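Local structure of glycosyltransferase (duf1792) (Streptococcus sanguinis, 5V4A) at residues 239-243 with 253-258; 127-131 with 227-231. The protein is a UDP-binding glycosyltransferase, the C-terminal GT-D-fold (DUF1792) domain of a longer protein probably needed to export a serine-rich repeat cell wall protein. All coordinates share one frame; numbering follows the deposited sequence.

Interaction 1 of 2, residues 239-243 with 253-258; sequences VKLSH and QDIEFR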
ATOM      1  N   VAL A 239      14.762  -0.670  20.779  1.00 17.64           N
ATOM      2  CA  VAL A 239      15.851  -1.580  21.123  1.00 27.03           C
ATOM      3  C   VAL A 239      17.026  -1.374  20.178  1.00 21.72           C
ATOM      4  O   VAL A 239      16.854  -1.319  18.954  1.00 18.10           O
ATOM      5  CB  VAL A 239      15.360  -3.032  21.075  1.00 27.77           C
ATOM      6  CG1 VAL A 239      16.502  -3.975  21.404  1.00 24.65           C
ATOM      7  CG2 VAL A 239      14.183  -3.224  22.024  1.00 30.12           C
ATOM      8  N   LYS A 240      18.241  -1.294  20.734  1.00 18.57           N
ATOM      9  CA  LYS A 240      19.404  -1.007  19.903  1.00 18.64           C
ATOM     10  C   LYS A 240      19.876  -2.251  19.158  1.00 17.15           C
ATOM     11  O   LYS A 240      19.955  -3.350  19.726  1.00 17.45           O
ATOM     12  CB  LYS A 240      20.549  -0.438  20.741  1.00 20.67           C
ATOM     13  CG  LYS A 240      21.742   0.006  19.890  1.00 25.39           C
ATOM     14  CD  LYS A 240      22.877   0.539  20.742  1.00 18.54           C
ATOM     15  CE  LYS A 240      24.031   0.944  19.868  1.00 17.86           C
ATOM     16  NZ  LYS A 240      24.434  -0.160  18.946  1.00 17.53           N
ATOM     17  N   LEU A 241      20.188  -2.070  17.874  1.00 16.63           N
ATOM     18  CA  LEU A 241      20.756  -3.135  17.058  1.00 16.42           C
ATOM     19  C   LEU A 241      22.277  -3.073  17.117  1.00 19.39           C
ATOM     20  O   LEU A 241      22.878  -2.001  17.239  1.00 24.11           O
ATOM     21  CB  LEU A 241      20.282  -3.019  15.600  1.00 22.48           C
ATOM     22  CG  LEU A 241      18.769  -2.905  15.400  1.00 21.43           C
ATOM     23  CD1 LEU A 241      18.414  -2.582  13.939  1.00 27.51           C
ATOM     24  CD2 LEU A 241      18.078  -4.184  15.844  1.00 28.35           C
ATOM     25  N   SER A 242      22.899  -4.237  17.014  1.00 19.98           N
ATOM     26  CA  SER A 242      24.332  -4.320  17.230  1.00 17.06           C
ATOM     27  C   SER A 242      25.157  -4.328  15.942  1.00 16.74           C
ATOM     28  O   SER A 242      26.384  -4.205  16.025  1.00 19.80           O
ATOM     29  CB  SER A 242      24.658  -5.543  18.108  1.00 17.57           C
ATOM     30  OG  SER A 242      24.643  -6.739  17.368  1.00 24.82           O
ATOM     31  N   HIS A 243      24.538  -4.525  14.765  1.00 16.26           N
ATOM     32  CA  HIS A 243      25.296  -4.719  13.531  1.00 16.04           C
ATOM     33  C   HIS A 243      25.090  -3.606  12.509  1.00 16.35           C
ATOM     34  O   HIS A 243      25.563  -3.724  11.376  1.00 15.41           O
ATOM     35  CB  HIS A 243      24.982  -6.076  12.909  1.00 21.71           C
ATOM     36  CG  HIS A 243      25.254  -7.229  13.826  1.00 25.57           C
ATOM     37  ND1 HIS A 243      24.267  -7.871  14.541  1.00 33.60           N
ATOM     38  CD2 HIS A 243      26.419  -7.825  14.176  1.00 29.19           C
ATOM     39  CE1 HIS A 243      24.809  -8.833  15.268  1.00 27.89           C
ATOM     40  NE2 HIS A 243      26.114  -8.823  15.069  1.00 34.29           N
ATOM     41  N   GLN A 253      27.803   4.138  18.685  1.00 17.98           N
ATOM     42  CA  GLN A 253      28.693   3.285  19.455  1.00 22.22           C
ATOM     43  C   GLN A 253      28.260   1.822  19.354  1.00 22.33           C
ATOM     44  O   GLN A 253      27.102   1.505  19.061  1.00 17.98           O
ATOM     45  CB  GLN A 253      28.716   3.723  20.920  1.00 28.26           C
ATOM     46  CG  GLN A 253      27.578   3.167  21.779  1.00 19.28           C
ATOM     47  CD  GLN A 253      26.246   3.883  21.614  1.00 19.02           C
ATOM     48  OE1 GLN A 253      26.141   4.917  20.936  1.00 23.42           O
ATOM     49  NE2 GLN A 253      25.201   3.318  22.221  1.00 25.18           N
ATOM     50  N   ASP A 254      29.219   0.919  19.578  1.00 23.00           N
ATOM     51  CA  ASP A 254      28.936  -0.518  19.684  1.00 23.86           C
ATOM     52  C   ASP A 254      28.230  -1.056  18.432  1.00 26.92           C
ATOM     53  O   ASP A 254      27.123  -1.602  18.488  1.00 23.44           O
ATOM     54  CB  ASP A 254      28.127  -0.818  20.951  1.00 24.58           C
ATOM     55  CG  ASP A 254      28.901  -0.474  22.218  1.00 25.29           C
ATOM     56  OD1 ASP A 254      30.102  -0.782  22.239  1.00 29.28           O
ATOM     57  OD2 ASP A 254      28.326   0.102  23.169  1.00 25.32           O
ATOM     58  N   ILE A 255      28.897  -0.905  17.292  1.00 22.75           N
ATOM     59  CA  ILE A 255      28.409  -1.425  16.021  1.00 25.77           C
ATOM     60  C   ILE A 255      29.505  -2.273  15.389  1.00 22.80           C
ATOM     61  O   ILE A 255      30.615  -1.782  15.150  1.00 24.09           O
ATOM     62  CB  ILE A 255      27.991  -0.280  15.074  1.00 20.89           C
ATOM     63  CG1 ILE A 255      26.716   0.400  15.586  1.00 20.47           C
ATOM     64  CG2 ILE A 255      27.824  -0.783  13.640  1.00 20.38           C
ATOM     65  CD1 ILE A 255      26.304   1.591  14.752  1.00 27.09           C
ATOM     66  N   GLU A 256      29.174  -3.517  15.048  1.00 25.98           N
ATOM     67  CA  GLU A 256      30.079  -4.408  14.330  1.00 23.97           C
ATOM     68  C   GLU A 256      29.313  -4.985  13.143  1.00 23.46           C
ATOM     69  O   GLU A 256      28.276  -5.630  13.319  1.00 23.73           O
ATOM     70  CB  GLU A 256      30.629  -5.502  15.279  1.00 25.61           C
ATOM     71  CG  GLU A 256      29.696  -6.678  15.537  1.00 44.02           C
ATOM     72  CD  GLU A 256      28.791  -6.486  16.744  1.00 53.98           C
ATOM     73  OE1 GLU A 256      27.943  -7.375  16.963  1.00 56.03           O
ATOM     74  OE2 GLU A 256      28.929  -5.467  17.467  1.00 55.62           O
ATOM     75  N   PHE A 257      29.777  -4.695  11.929  1.00 23.74           N
ATOM     76  CA  PHE A 257      29.020  -5.059  10.733  1.00 25.82           C
ATOM     77  C   PHE A 257      28.955  -6.573  10.553  1.00 25.30           C
ATOM     78  O   PHE A 257      29.936  -7.288  10.770  1.00 28.29           O
ATOM     79  CB  PHE A 257      29.631  -4.424   9.476  1.00 21.14           C
ATOM     80  CG  PHE A 257      29.574  -2.909   9.442  1.00 20.07           C
ATOM     81  CD1 PHE A 257      28.582  -2.212  10.123  1.00 19.62           C
ATOM     82  CD2 PHE A 257      30.488  -2.191   8.692  1.00 19.63           C
ATOM     83  CE1 PHE A 257      28.521  -0.832  10.083  1.00 24.36           C
ATOM     84  CE2 PHE A 257      30.430  -0.801   8.641  1.00 22.98           C
ATOM     85  CZ  PHE A 257      29.447  -0.123   9.344  1.00 18.37           C
ATOM     86  N   ARG A 258      27.793  -7.057  10.122  1.00 22.90           N
ATOM     87  CA  ARG A 258      27.687  -8.422   9.636  1.00 33.29           C
ATOM     88  C   ARG A 258      28.185  -8.440   8.201  1.00 25.20           C
ATOM     89  O   ARG A 258      27.911  -7.516   7.435  1.00 33.52           O
ATOM     90  CB  ARG A 258      26.231  -8.896   9.683  1.00 34.44           C
ATOM     91  CG  ARG A 258      25.690  -9.257  11.060  1.00 45.62           C
ATOM     92  CD  ARG A 258      25.550 -10.768  11.284  1.00 47.99           C
ATOM     93  NE  ARG A 258      24.492 -11.065  12.252  1.00 49.71           N
ATOM     94  CZ  ARG A 258      24.687 -11.648  13.434  1.00 53.76           C
ATOM     95  NH1 ARG A 258      25.907 -12.014  13.811  1.00 52.78           N
ATOM     96  NH2 ARG A 258      23.660 -11.863  14.248  1.00 54.40           N
TER
HETATM   97  O   HOH W   1      25.296  -5.481   9.267  1.00 21.72           O
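The irregular connection between helices 224-233 and 261-266 loops round beside the UDP pocket to bring two of its stretches together, and H243 and R258 stack where they meet. The guanidinium of R258 lies flat on the imidazole, with centres 3.8 Å apart and planes 24° from parallel. R258 CG covers the same ring face nearer its rim, because the chain bends at chi2 (-106°) and lays both its aliphatic and its planar part along the ring. S242 OG lies over the opposite face, while E256 O meets the ring edge 3.0 Å from H243 CD2.

Although the two stretches form no regular strand pair, they share one straight backbone bond, from E256 N to S242 O (3.0 Å, 168° at the hydrogen), in the carbonyl plane. The E256 carboxylate curls back over this bond, and its OE1 weakly accepts from S242 OG at 3.4 Å. A water bridges farther along, donating to H243 O and accepting from R258 N.

At the other end, K240 reaches across extended as far as CE and turns there to bring NZ among three carbonyls. K240 NZ donates to D254 O at 3.1 Å, from above the carbonyl plane. K240 NZ also donates to L241 O and, weakly, to Q253 O. I255 rests CG2 against the backbone carbon of H243, and its side chain lies about 8 Å from the bound UDP.

Interaction 2 of 2, residues 127-131 with 227-231; sequences SVGYF and EYEWF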
ATOM      1  N   SER A 127       0.344   0.209  10.798  1.00 22.29           N
ATOM      2  CA  SER A 127       1.736   0.263  10.348  1.00 17.70           C
ATOM      3  C   SER A 127       2.002  -0.673   9.177  1.00 16.96           C
ATOM      4  O   SER A 127       2.742  -0.318   8.244  1.00 13.42           O
ATOM      5  CB  SER A 127       2.671  -0.075  11.506  1.00 23.38           C
ATOM      6  OG  SER A 127       2.587   0.893  12.529  1.00 25.52           O
ATOM      7  N   VAL A 128       1.387  -1.863   9.195  1.00 15.14           N
ATOM      8  CA  VAL A 128       1.573  -2.830   8.118  1.00 14.00           C
ATOM      9  C   VAL A 128       1.210  -2.213   6.777  1.00 12.08           C
ATOM     10  O   VAL A 128       1.861  -2.474   5.758  1.00 14.00           O
ATOM     11  CB  VAL A 128       0.764  -4.111   8.420  1.00 19.57           C
ATOM     12  CG1 VAL A 128      -0.711  -3.816   8.463  1.00 12.73           C
ATOM     13  CG2 VAL A 128       1.037  -5.174   7.374  1.00 20.67           C
ATOM     14  N   GLY A 129       0.147  -1.404   6.753  1.00 13.31           N
ATOM     15  CA  GLY A 129      -0.283  -0.787   5.514  1.00 17.38           C
ATOM     16  C   GLY A 129       0.636   0.344   5.125  1.00 15.30           C
ATOM     17  O   GLY A 129       0.851   0.586   3.934  1.00 12.72           O
ATOM     18  N   TYR A 130       1.201   1.046   6.115  1.00 18.34           N
ATOM     19  CA  TYR A 130       2.134   2.121   5.790  1.00 14.87           C
ATOM     20  C   TYR A 130       3.370   1.563   5.094  1.00 18.41           C
ATOM     21  O   TYR A 130       3.826   2.110   4.081  1.00 15.32           O
ATOM     22  CB  TYR A 130       2.515   2.917   7.049  1.00 19.53           C
ATOM     23  CG  TYR A 130       1.352   3.598   7.760  1.00 22.08           C
ATOM     24  CD1 TYR A 130       0.178   3.897   7.083  1.00 12.69           C
ATOM     25  CD2 TYR A 130       1.439   3.959   9.107  1.00 12.83           C
ATOM     26  CE1 TYR A 130      -0.877   4.512   7.722  1.00 13.09           C
ATOM     27  CE2 TYR A 130       0.383   4.596   9.753  1.00 13.24           C
ATOM     28  CZ  TYR A 130      -0.786   4.857   9.046  1.00 16.00           C
ATOM     29  OH  TYR A 130      -1.858   5.482   9.651  1.00 14.09           O
ATOM     30  N   PHE A 131       3.943   0.477   5.634  1.00 16.88           N
ATOM     31  CA  PHE A 131       5.097  -0.134   4.980  1.00 13.37           C
ATOM     32  C   PHE A 131       4.726  -0.729   3.620  1.00 14.99           C
ATOM     33  O   PHE A 131       5.566  -0.754   2.712  1.00 14.20           O
ATOM     34  CB  PHE A 131       5.736  -1.211   5.873  1.00 11.34           C
ATOM     35  CG  PHE A 131       6.473  -0.657   7.069  1.00 17.50           C
ATOM     36  CD1 PHE A 131       7.619   0.106   6.901  1.00 15.89           C
ATOM     37  CD2 PHE A 131       6.029  -0.919   8.364  1.00 18.46           C
ATOM     38  CE1 PHE A 131       8.309   0.614   8.004  1.00 17.74           C
ATOM     39  CE2 PHE A 131       6.711  -0.413   9.471  1.00 18.91           C
ATOM     40  CZ  PHE A 131       7.856   0.362   9.282  1.00 18.17           C
ATOM     41  N   GLU A 227      12.797   1.595  11.744  1.00 14.11           N
ATOM     42  CA  GLU A 227      11.391   1.398  12.050  1.00 14.21           C
ATOM     43  C   GLU A 227      10.901   0.070  11.499  1.00 19.09           C
ATOM     44  O   GLU A 227      10.076  -0.596  12.135  1.00 17.75           O
ATOM     45  CB  GLU A 227      10.557   2.567  11.509  1.00 16.44           C
ATOM     46  CG  GLU A 227      10.821   3.877  12.267  1.00 17.64           C
ATOM     47  CD  GLU A 227       9.741   4.179  13.283  1.00 17.38           C
ATOM     48  OE1 GLU A 227       8.854   3.317  13.464  1.00 14.93           O
ATOM     49  OE2 GLU A 227       9.774   5.263  13.907  1.00 16.06           O
ATOM     50  N   TYR A 228      11.430  -0.354  10.340  1.00 15.71           N
ATOM     51  CA  TYR A 228      11.046  -1.649   9.786  1.00 19.17           C
ATOM     52  C   TYR A 228      11.569  -2.793  10.648  1.00 17.87           C
ATOM     53  O   TYR A 228      10.863  -3.778  10.877  1.00 17.62           O
ATOM     54  CB  TYR A 228      11.578  -1.789   8.362  1.00 16.11           C
ATOM     55  CG  TYR A 228      11.001  -2.932   7.557  1.00 19.01           C
ATOM     56  CD1 TYR A 228       9.650  -2.975   7.244  1.00 14.52           C
ATOM     57  CD2 TYR A 228      11.812  -3.961   7.102  1.00 18.52           C
ATOM     58  CE1 TYR A 228       9.122  -4.007   6.478  1.00 16.03           C
ATOM     59  CE2 TYR A 228      11.294  -4.997   6.336  1.00 18.87           C
ATOM     60  CZ  TYR A 228       9.947  -5.014   6.033  1.00 19.66           C
ATOM     61  OH  TYR A 228       9.412  -6.046   5.286  1.00 21.05           O
ATOM     62  N   GLU A 229      12.806  -2.686  11.128  1.00 14.91           N
ATOM     63  CA  GLU A 229      13.328  -3.725  12.013  1.00 21.25           C
ATOM     64  C   GLU A 229      12.481  -3.840  13.272  1.00 26.68           C
ATOM     65  O   GLU A 229      12.075  -4.945  13.661  1.00 22.54           O
ATOM     66  CB  GLU A 229      14.779  -3.440  12.364  1.00 14.37           C
ATOM     67  CG  GLU A 229      15.732  -3.614  11.215  1.00 14.09           C
ATOM     68  CD  GLU A 229      16.220  -5.035  11.044  1.00 24.51           C
ATOM     69  OE1 GLU A 229      16.974  -5.269  10.078  1.00 24.87           O
ATOM     70  OE2 GLU A 229      15.870  -5.913  11.873  1.00 27.38           O
ATOM     71  N   TRP A 230      12.141  -2.699  13.882  1.00 14.78           N
ATOM     72  CA  TRP A 230      11.298  -2.740  15.073  1.00 20.62           C
ATOM     73  C   TRP A 230       9.928  -3.332  14.756  1.00 17.03           C
ATOM     74  O   TRP A 230       9.391  -4.125  15.543  1.00 15.48           O
ATOM     75  CB  TRP A 230      11.150  -1.341  15.668  1.00 20.53           C
ATOM     76  CG  TRP A 230      12.413  -0.839  16.273  1.00 15.65           C
ATOM     77  CD1 TRP A 230      13.368  -1.579  16.900  1.00 24.55           C
ATOM     78  CD2 TRP A 230      12.865   0.519  16.313  1.00 16.56           C
ATOM     79  NE1 TRP A 230      14.394  -0.770  17.324  1.00 21.33           N
ATOM     80  CE2 TRP A 230      14.107   0.525  16.981  1.00 18.03           C
ATOM     81  CE3 TRP A 230      12.340   1.730  15.851  1.00 16.23           C
ATOM     82  CZ2 TRP A 230      14.837   1.693  17.193  1.00 18.68           C
ATOM     83  CZ3 TRP A 230      13.067   2.894  16.064  1.00 19.99           C
ATOM     84  CH2 TRP A 230      14.302   2.866  16.730  1.00 20.77           C
ATOM     85  N   PHE A 231       9.354  -2.965  13.602  1.00 14.74           N
ATOM     86  CA  PHE A 231       8.074  -3.526  13.176  1.00 14.66           C
ATOM     87  C   PHE A 231       8.162  -5.044  13.021  1.00 14.66           C
ATOM     88  O   PHE A 231       7.315  -5.780  13.540  1.00 16.65           O
ATOM     89  CB  PHE A 231       7.627  -2.834  11.872  1.00 14.25           C
ATOM     90  CG  PHE A 231       6.503  -3.512  11.146  1.00 15.58           C
ATOM     91  CD1 PHE A 231       5.216  -3.493  11.654  1.00 16.15           C
ATOM     92  CD2 PHE A 231       6.716  -4.082   9.901  1.00 18.71           C
ATOM     93  CE1 PHE A 231       4.156  -4.087  10.954  1.00 23.31           C
ATOM     94  CE2 PHE A 231       5.659  -4.669   9.183  1.00 22.19           C
ATOM     95  CZ  PHE A 231       4.382  -4.674   9.717  1.00 19.12           C
TER
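F131 of helix 127-138 sets its ring against both Y228 and F231 of helix 224-233, which approach it from the same side of its plane, and the three form an aromatic cluster. With Y228 the arrangement is edge-to-face: the tyrosine turns its edge to the phenylalanine, planes 69° apart and centroids 5.2 Å apart, so that Y228 CD1 sits over the face of F131 toward its rim. F131 and F231 meet obliquely, their side chains running past one another from opposing helices, with centroids 4.8 Å apart. F131 CE2 presses on F231 CG at 3.5 Å, while F131 CD2 lies over the F231 face.

Aliphatic and backbone contacts extend the cluster. F231 holds CG anti to its backbone N (chi1 167°), which carries the ring across to the first turn of the other helix, and there F231 CZ reaches V128 CA at 3.7 Å and also touches V128 CB. F131 CZ in turn abuts the backbone of E227, 3.7 Å from E227 O.

The polar ends of these side chains are satisfied outside the two segments. E227 forms a salt bridge to R116, a UDP-binding residue, and accepts from I119 N; Y228 OH is hydrogen-bonded to D158 and K135; S127 OG is hydrogen-bonded to P117 O.

The helix axes stay 11.5 Å apart and cross at -138°, a separation spanned by the large rings. Helix 127-138 leads into strand 142-148, the middle strand of the five-stranded parallel sheet, and helix 224-233 follows its edge strand 218-220; Y130, which takes no part in the cluster, packs on helix 11-21, and V128 also packs on E20 of the second subunit.

Overall arrangement
Both segments of interaction 2 precede those of interaction 1 in the sequence, and the centres of the two contacts lie 20 Å apart. They are nevertheless joined where the loop leaves helix 224-233: V239 O and W230 NE1, 3.0 Å apart, probably form a hydrogen bond, and L241 CD1 packs on E229 CG at 4.0 Å. Both contacts approach the UDP site without reaching the nucleotide. In interaction 1 the side chain of I255 comes within about 5 Å of that of the UDP-binding H245. In interaction 2 the side chain of E227 is about 3 Å from that of R116 and about 7 Å from UDP, consistent with a second-shell role in orienting that arginine.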